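Local coordinates for protein SUMO-1 cysteine protease S273R (PDB 6LJ9) that probably matures the viral polyprotein precursors pp220 and pp62 into core-shell proteins as a cysteine protease, and dampens host immune responses, at residues D179-P193 / H212-Q226. Numbering follows the deposited sequence.
Sequences DCWSIEYFNSAGNSP and HHTVKTLAVTNIRHQ
Strands 181-186 and 215-220 are the parallel pair of a beta-alpha-beta crossover in the Ulp1-type catalytic domain, and the loops beyond them reach the inferred active site. Backbone bonds alternate from Trp181 N to Val220 N, which gives to Tyr185 O at 2.6 Å. At the start of the pair His212 lies flat on Trp181. Its ring stacks face to face on the indole five-membered ring, planes 10° apart, and its CB sits over the six-membered ring. With CG of His212 anti to the backbone N (chi1 -164°), NE2 also reaches Asp179 O at 2.6 Å. Asp179 O lies near the imidazole plane, but NE2 stands well above the Asp179 carbonyl plane. At the far end Ser188 OG gives a bond to Gln226 OE1, 2.7 Å, in the amide carbonyl plane. Ser188 O accepts from Gln226 N at 3.0 Å, so two bonds tie Gln226, the predicted substrate-binding residue, to the type I turn 187-190. Asn187, an inferred active-site residue, closes an Asx turn through OD1 to Ala189 N (2.9 Å); the same OD1 is hydrogen-bonded to NE2 of His168, likewise an inferred active-site residue. Helix 195-208 makes the crossover. Strand 169-175 flanks 181-186, while helices 232-244 and 249-254 pack against Val220.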
loop_
_atom_site.group_PDB
_atom_site.type_symbol
_atom_site.label_atom_id
_atom_site.label_comp_id
_atom_site.label_asym_id
_atom_site.label_seq_id
_atom_site.Cartn_x
_atom_site.Cartn_y
_atom_site.Cartn_z
ATOM N N ASP B 179 -13.158 -0.512 -7.843
ATOM C CA ASP B 179 -14.033 0.248 -8.723
ATOM C C ASP B 179 -15.403 0.472 -8.103
ATOM O O ASP B 179 -16.094 1.423 -8.486
ATOM C CB ASP B 179 -14.174 -0.455 -10.076
ATOM C CG ASP B 179 -14.665 0.481 -11.174
ATOM O OD1 ASP B 179 -14.125 1.601 -11.294
ATOM O OD2 ASP B 179 -15.587 0.094 -11.922
ATOM N N CYS B 180 -15.802 -0.373 -7.154
ATOM C CA CYS B 180 -17.025 -0.198 -6.378
ATOM C C CYS B 180 -16.630 -0.043 -4.916
ATOM O O CYS B 180 -16.210 -1.014 -4.277
ATOM C CB CYS B 180 -17.973 -1.378 -6.563
ATOM S SG CYS B 180 -19.239 -1.509 -5.284
ATOM N N TRP B 181 -16.755 1.172 -4.396
ATOM C CA TRP B 181 -16.458 1.426 -2.997
ATOM C C TRP B 181 -17.583 0.891 -2.122
ATOM O O TRP B 181 -18.758 0.918 -2.497
ATOM C CB TRP B 181 -16.260 2.923 -2.751
ATOM C CG TRP B 181 -15.106 3.510 -3.516
ATOM C CD1 TRP B 181 -14.274 2.853 -4.374
ATOM C CD2 TRP B 181 -14.658 4.871 -3.486
ATOM N NE1 TRP B 181 -13.338 3.720 -4.883
ATOM C CE2 TRP B 181 -13.551 4.965 -4.353
ATOM C CE3 TRP B 181 -15.084 6.019 -2.812
ATOM C CZ2 TRP B 181 -12.865 6.160 -4.563
ATOM C CZ3 TRP B 181 -14.401 7.206 -3.021
ATOM C CH2 TRP B 181 -13.305 7.266 -3.890
ATOM N N SER B 182 -17.213 0.393 -0.947
ATOM C CA SER B 182 -18.166 -0.244 -0.053
ATOM C C SER B 182 -17.989 0.276 1.364
ATOM O O SER B 182 -16.863 0.451 1.839
ATOM C CB SER B 182 -18.012 -1.769 -0.071
ATOM O OG SER B 182 -16.693 -2.152 0.278
ATOM N N ILE B 183 -19.113 0.529 2.026
ATOM C CA ILE B 183 -19.157 0.853 3.446
ATOM C C ILE B 183 -19.688 -0.381 4.160
ATOM O O ILE B 183 -20.826 -0.802 3.920
ATOM C CB ILE B 183 -20.032 2.085 3.718
ATOM C CG1 ILE B 183 -19.535 3.275 2.894
ATOM C CG2 ILE B 183 -20.032 2.424 5.197
ATOM C CD1 ILE B 183 -20.549 4.385 2.754
ATOM N N GLU B 184 -18.864 -0.970 5.021
ATOM C CA GLU B 184 -19.120 -2.300 5.555
ATOM C C GLU B 184 -19.316 -2.246 7.064
ATOM O O GLU B 184 -18.580 -1.554 7.774
ATOM C CB GLU B 184 -17.970 -3.248 5.206
ATOM C CG GLU B 184 -17.597 -3.227 3.731
ATOM C CD GLU B 184 -16.266 -3.897 3.456
ATOM O OE1 GLU B 184 -15.756 -4.600 4.352
ATOM O OE2 GLU B 184 -15.728 -3.715 2.343
ATOM N N TYR B 185 -20.317 -2.984 7.541
ATOM C CA TYR B 185 -20.583 -3.164 8.963
ATOM C C TYR B 185 -20.554 -4.655 9.261
ATOM O O TYR B 185 -21.379 -5.410 8.734
ATOM C CB TYR B 185 -21.933 -2.555 9.354
ATOM C CG TYR B 185 -22.378 -2.868 10.769
ATOM C CD1 TYR B 185 -23.124 -4.008 11.049
ATOM C CD2 TYR B 185 -22.061 -2.021 11.823
ATOM C CE1 TYR B 185 -23.536 -4.298 12.334
ATOM C CE2 TYR B 185 -22.471 -2.304 13.115
ATOM C CZ TYR B 185 -23.207 -3.445 13.364
ATOM O OH TYR B 185 -23.622 -3.742 14.643
ATOM N N PHE B 186 -19.612 -5.077 10.097
ATOM C CA PHE B 186 -19.442 -6.483 10.441
ATOM C C PHE B 186 -19.818 -6.699 11.901
ATOM O O PHE B 186 -19.239 -6.074 12.794
ATOM C CB PHE B 186 -18.008 -6.946 10.183
ATOM C CG PHE B 186 -17.731 -8.341 10.661
ATOM C CD1 PHE B 186 -18.309 -9.431 10.030
ATOM C CD2 PHE B 186 -16.896 -8.566 11.743
ATOM C CE1 PHE B 186 -18.059 -10.718 10.469
ATOM C CE2 PHE B 186 -16.640 -9.848 12.186
ATOM C CZ PHE B 186 -17.222 -10.927 11.549
ATOM N N ASN B 187 -20.789 -7.581 12.134
ATOM C CA ASN B 187 -21.188 -8.007 13.472
ATOM C C ASN B 187 -20.991 -9.515 13.545
ATOM O O ASN B 187 -21.671 -10.267 12.840
ATOM C CB ASN B 187 -22.639 -7.622 13.768
ATOM C CG ASN B 187 -23.011 -7.801 15.234
ATOM O OD1 ASN B 187 -22.535 -8.716 15.907
ATOM N ND2 ASN B 187 -23.871 -6.920 15.734
ATOM N N SER B 188 -20.061 -9.954 14.395
ATOM C CA SER B 188 -19.770 -11.379 14.504
ATOM C C SER B 188 -20.955 -12.175 15.035
ATOM O O SER B 188 -21.009 -13.393 14.835
ATOM C CB SER B 188 -18.556 -11.602 15.406
ATOM O OG SER B 188 -18.796 -11.115 16.713
ATOM N N ALA B 189 -21.904 -11.523 15.707
ATOM C CA ALA B 189 -23.069 -12.228 16.222
ATOM C C ALA B 189 -24.172 -12.371 15.184
ATOM O O ALA B 189 -25.051 -13.225 15.346
ATOM C CB ALA B 189 -23.613 -11.512 17.461
ATOM N N GLY B 190 -24.148 -11.561 14.128
ATOM C CA GLY B 190 -25.151 -11.641 13.085
ATOM C C GLY B 190 -26.352 -10.745 13.274
ATOM O O GLY B 190 -27.418 -11.043 12.723
ATOM N N ASN B 191 -26.219 -9.658 14.028
ATOM C CA ASN B 191 -27.326 -8.751 14.296
ATOM C C ASN B 191 -27.198 -7.494 13.444
ATOM O O ASN B 191 -26.094 -6.986 13.227
ATOM C CB ASN B 191 -27.378 -8.379 15.779
ATOM C CG ASN B 191 -27.684 -9.569 16.668
ATOM O OD1 ASN B 191 -28.535 -10.398 16.345
ATOM N ND2 ASN B 191 -26.985 -9.662 17.793
ATOM N N SER B 192 -28.343 -6.994 12.972
ATOM C CA SER B 192 -28.374 -5.851 12.073
ATOM C C SER B 192 -27.795 -4.608 12.755
ATOM O O SER B 192 -27.770 -4.519 13.985
ATOM C CB SER B 192 -29.808 -5.591 11.615
ATOM O OG SER B 192 -30.334 -6.718 10.936
ATOM N N PRO B 193 -27.314 -3.636 11.971
ATOM C CA PRO B 193 -26.734 -2.440 12.579
ATOM C C PRO B 193 -27.807 -1.608 13.263
ATOM O O PRO B 193 -28.962 -1.575 12.814
ATOM C CB PRO B 193 -26.130 -1.688 11.377
ATOM C CG PRO B 193 -26.123 -2.654 10.248
ATOM C CD PRO B 193 -27.241 -3.601 10.502
ATOM N N HIS B 212 -16.936 9.533 -6.406
ATOM C CA HIS B 212 -16.944 8.227 -7.050
ATOM C C HIS B 212 -18.364 7.895 -7.480
ATOM O O HIS B 212 -19.337 8.447 -6.961
ATOM C CB HIS B 212 -16.391 7.131 -6.129
ATOM C CG HIS B 212 -16.032 5.865 -6.846
ATOM N ND1 HIS B 212 -15.119 5.828 -7.878
ATOM C CD2 HIS B 212 -16.462 4.591 -6.679
ATOM C CE1 HIS B 212 -15.002 4.586 -8.316
ATOM N NE2 HIS B 212 -15.806 3.817 -7.604
ATOM N N HIS B 213 -18.470 6.970 -8.432
ATOM C CA HIS B 213 -19.744 6.665 -9.066
ATOM C C HIS B 213 -20.451 5.453 -8.473
ATOM O O HIS B 213 -21.677 5.354 -8.596
ATOM C CB HIS B 213 -19.536 6.447 -10.569
ATOM C CG HIS B 213 -18.458 5.462 -10.897
ATOM N ND1 HIS B 213 -18.620 4.101 -10.738
ATOM C CD2 HIS B 213 -17.203 5.638 -11.375
ATOM C CE1 HIS B 213 -17.513 3.483 -11.106
ATOM N NE2 HIS B 213 -16.637 4.391 -11.495
ATOM N N THR B 214 -19.725 4.539 -7.832
ATOM C CA THR B 214 -20.310 3.316 -7.289
ATOM C C THR B 214 -19.929 3.194 -5.820
ATOM O O THR B 214 -18.770 2.914 -5.497
ATOM C CB THR B 214 -19.845 2.088 -8.070
ATOM O OG1 THR B 214 -20.011 2.324 -9.473
ATOM C CG2 THR B 214 -20.660 0.868 -7.670
ATOM N N VAL B 215 -20.901 3.407 -4.936
ATOM C CA VAL B 215 -20.701 3.292 -3.495
ATOM C C VAL B 215 -21.828 2.437 -2.931
ATOM O O VAL B 215 -23.007 2.768 -3.104
ATOM C CB VAL B 215 -20.666 4.664 -2.801
ATOM C CG1 VAL B 215 -20.278 4.505 -1.340
ATOM C CG2 VAL B 215 -19.705 5.606 -3.513
ATOM N N LYS B 216 -21.468 1.347 -2.259
ATOM C CA LYS B 216 -22.429 0.440 -1.649
ATOM C C LYS B 216 -22.344 0.521 -0.131
ATOM O O LYS B 216 -21.255 0.664 0.434
ATOM C CB LYS B 216 -22.186 -1.009 -2.085
ATOM C CG LYS B 216 -22.456 -1.308 -3.548
ATOM C CD LYS B 216 -22.266 -2.795 -3.820
ATOM C CE LYS B 216 -22.456 -3.134 -5.288
ATOM N NZ LYS B 216 -22.209 -4.580 -5.552
ATOM N N THR B 217 -23.499 0.429 0.522
ATOM C CA THR B 217 -23.577 0.180 1.954
ATOM C C THR B 217 -23.931 -1.285 2.171
ATOM O O THR B 217 -24.825 -1.820 1.509
ATOM C CB THR B 217 -24.617 1.078 2.628
ATOM O OG1 THR B 217 -25.916 0.792 2.096
ATOM C CG2 THR B 217 -24.287 2.545 2.397
ATOM N N LEU B 218 -23.223 -1.932 3.093
ATOM C CA LEU B 218 -23.326 -3.376 3.249
ATOM C C LEU B 218 -23.298 -3.755 4.719
ATOM O O LEU B 218 -22.433 -3.291 5.468
ATOM C CB LEU B 218 -22.190 -4.083 2.506
ATOM C CG LEU B 218 -22.140 -5.603 2.653
ATOM C CD1 LEU B 218 -23.284 -6.263 1.897
ATOM C CD2 LEU B 218 -20.805 -6.118 2.174
ATOM N N ALA B 219 -24.237 -4.607 5.120
ATOM C CA ALA B 219 -24.299 -5.140 6.478
ATOM C C ALA B 219 -23.828 -6.589 6.426
ATOM O O ALA B 219 -24.564 -7.477 5.985
ATOM C CB ALA B 219 -25.711 -5.026 7.043
ATOM N N VAL B 220 -22.595 -6.825 6.867
ATOM C CA VAL B 220 -22.034 -8.171 6.904
ATOM C C VAL B 220 -22.513 -8.857 8.175
ATOM O O VAL B 220 -21.752 -9.016 9.137
ATOM C CB VAL B 220 -20.496 -8.142 6.825
ATOM C CG1 VAL B 220 -19.944 -9.545 6.612
ATOM C CG2 VAL B 220 -20.039 -7.207 5.715
ATOM N N THR B 221 -23.788 -9.251 8.195
ATOM C CA THR B 221 -24.402 -9.875 9.362
ATOM C C THR B 221 -25.185 -11.123 8.969
ATOM O O THR B 221 -26.184 -11.461 9.609
ATOM C CB THR B 221 -25.314 -8.891 10.096
ATOM O OG1 THR B 221 -26.365 -8.466 9.219
ATOM C CG2 THR B 221 -24.529 -7.673 10.565
ATOM N N ASN B 222 -24.745 -11.818 7.919
ATOM C CA ASN B 222 -25.487 -12.976 7.434
ATOM C C ASN B 222 -25.215 -14.215 8.278
ATOM O O ASN B 222 -26.124 -15.017 8.521
ATOM C CB ASN B 222 -25.143 -13.241 5.967
ATOM C CG ASN B 222 -26.011 -14.320 5.347
ATOM O OD1 ASN B 222 -27.196 -14.109 5.095
ATOM N ND2 ASN B 222 -25.418 -15.479 5.086
ATOM N N ILE B 223 -23.979 -14.383 8.739
ATOM C CA ILE B 223 -23.567 -15.550 9.511
ATOM C C ILE B 223 -23.348 -15.138 10.959
ATOM O O ILE B 223 -22.790 -14.069 11.235
ATOM C CB ILE B 223 -22.290 -16.187 8.926
ATOM C CG1 ILE B 223 -22.573 -16.795 7.553
ATOM C CG2 ILE B 223 -21.727 -17.246 9.863
ATOM C CD1 ILE B 223 -21.403 -17.562 6.991
ATOM N N ARG B 224 -23.799 -15.986 11.883
ATOM C CA ARG B 224 -23.461 -15.857 13.300
ATOM C C ARG B 224 -22.150 -16.601 13.521
ATOM O O ARG B 224 -22.126 -17.804 13.783
ATOM C CB ARG B 224 -24.582 -16.396 14.179
ATOM C CG ARG B 224 -24.253 -16.412 15.664
ATOM C CD ARG B 224 -25.448 -16.845 16.496
ATOM N NE ARG B 224 -25.073 -17.130 17.877
ATOM C CZ ARG B 224 -24.952 -16.206 18.825
ATOM N NH1 ARG B 224 -25.171 -14.930 18.544
ATOM N NH2 ARG B 224 -24.605 -16.560 20.056
ATOM N N HIS B 225 -21.038 -15.871 13.401
ATOM C CA HIS B 225 -19.726 -16.492 13.543
ATOM C C HIS B 225 -19.424 -16.837 14.995
ATOM O O HIS B 225 -18.921 -17.927 15.289
ATOM C CB HIS B 225 -18.642 -15.564 12.990
ATOM C CG HIS B 225 -18.779 -15.269 11.530
ATOM N ND1 HIS B 225 -18.371 -16.151 10.553
ATOM C CD2 HIS B 225 -19.266 -14.185 10.879
ATOM C CE1 HIS B 225 -18.605 -15.627 9.364
ATOM N NE2 HIS B 225 -19.149 -14.435 9.533
ATOM N N GLN B 226 -19.725 -15.925 15.914
ATOM C CA GLN B 226 -19.277 -16.032 17.296
ATOM C C GLN B 226 -20.265 -16.854 18.115
ATOM O O GLN B 226 -21.460 -16.538 18.160
ATOM C CB GLN B 226 -19.106 -14.641 17.904
ATOM C CG GLN B 226 -18.741 -14.639 19.378
ATOM C CD GLN B 226 -18.488 -13.242 19.903
ATOM O OE1 GLN B 226 -18.323 -12.300 19.128
ATOM N NE2 GLN B 226 -18.460 -13.097 21.223
HETATM O O HOH W 1 -21.834 -11.466 10.755
#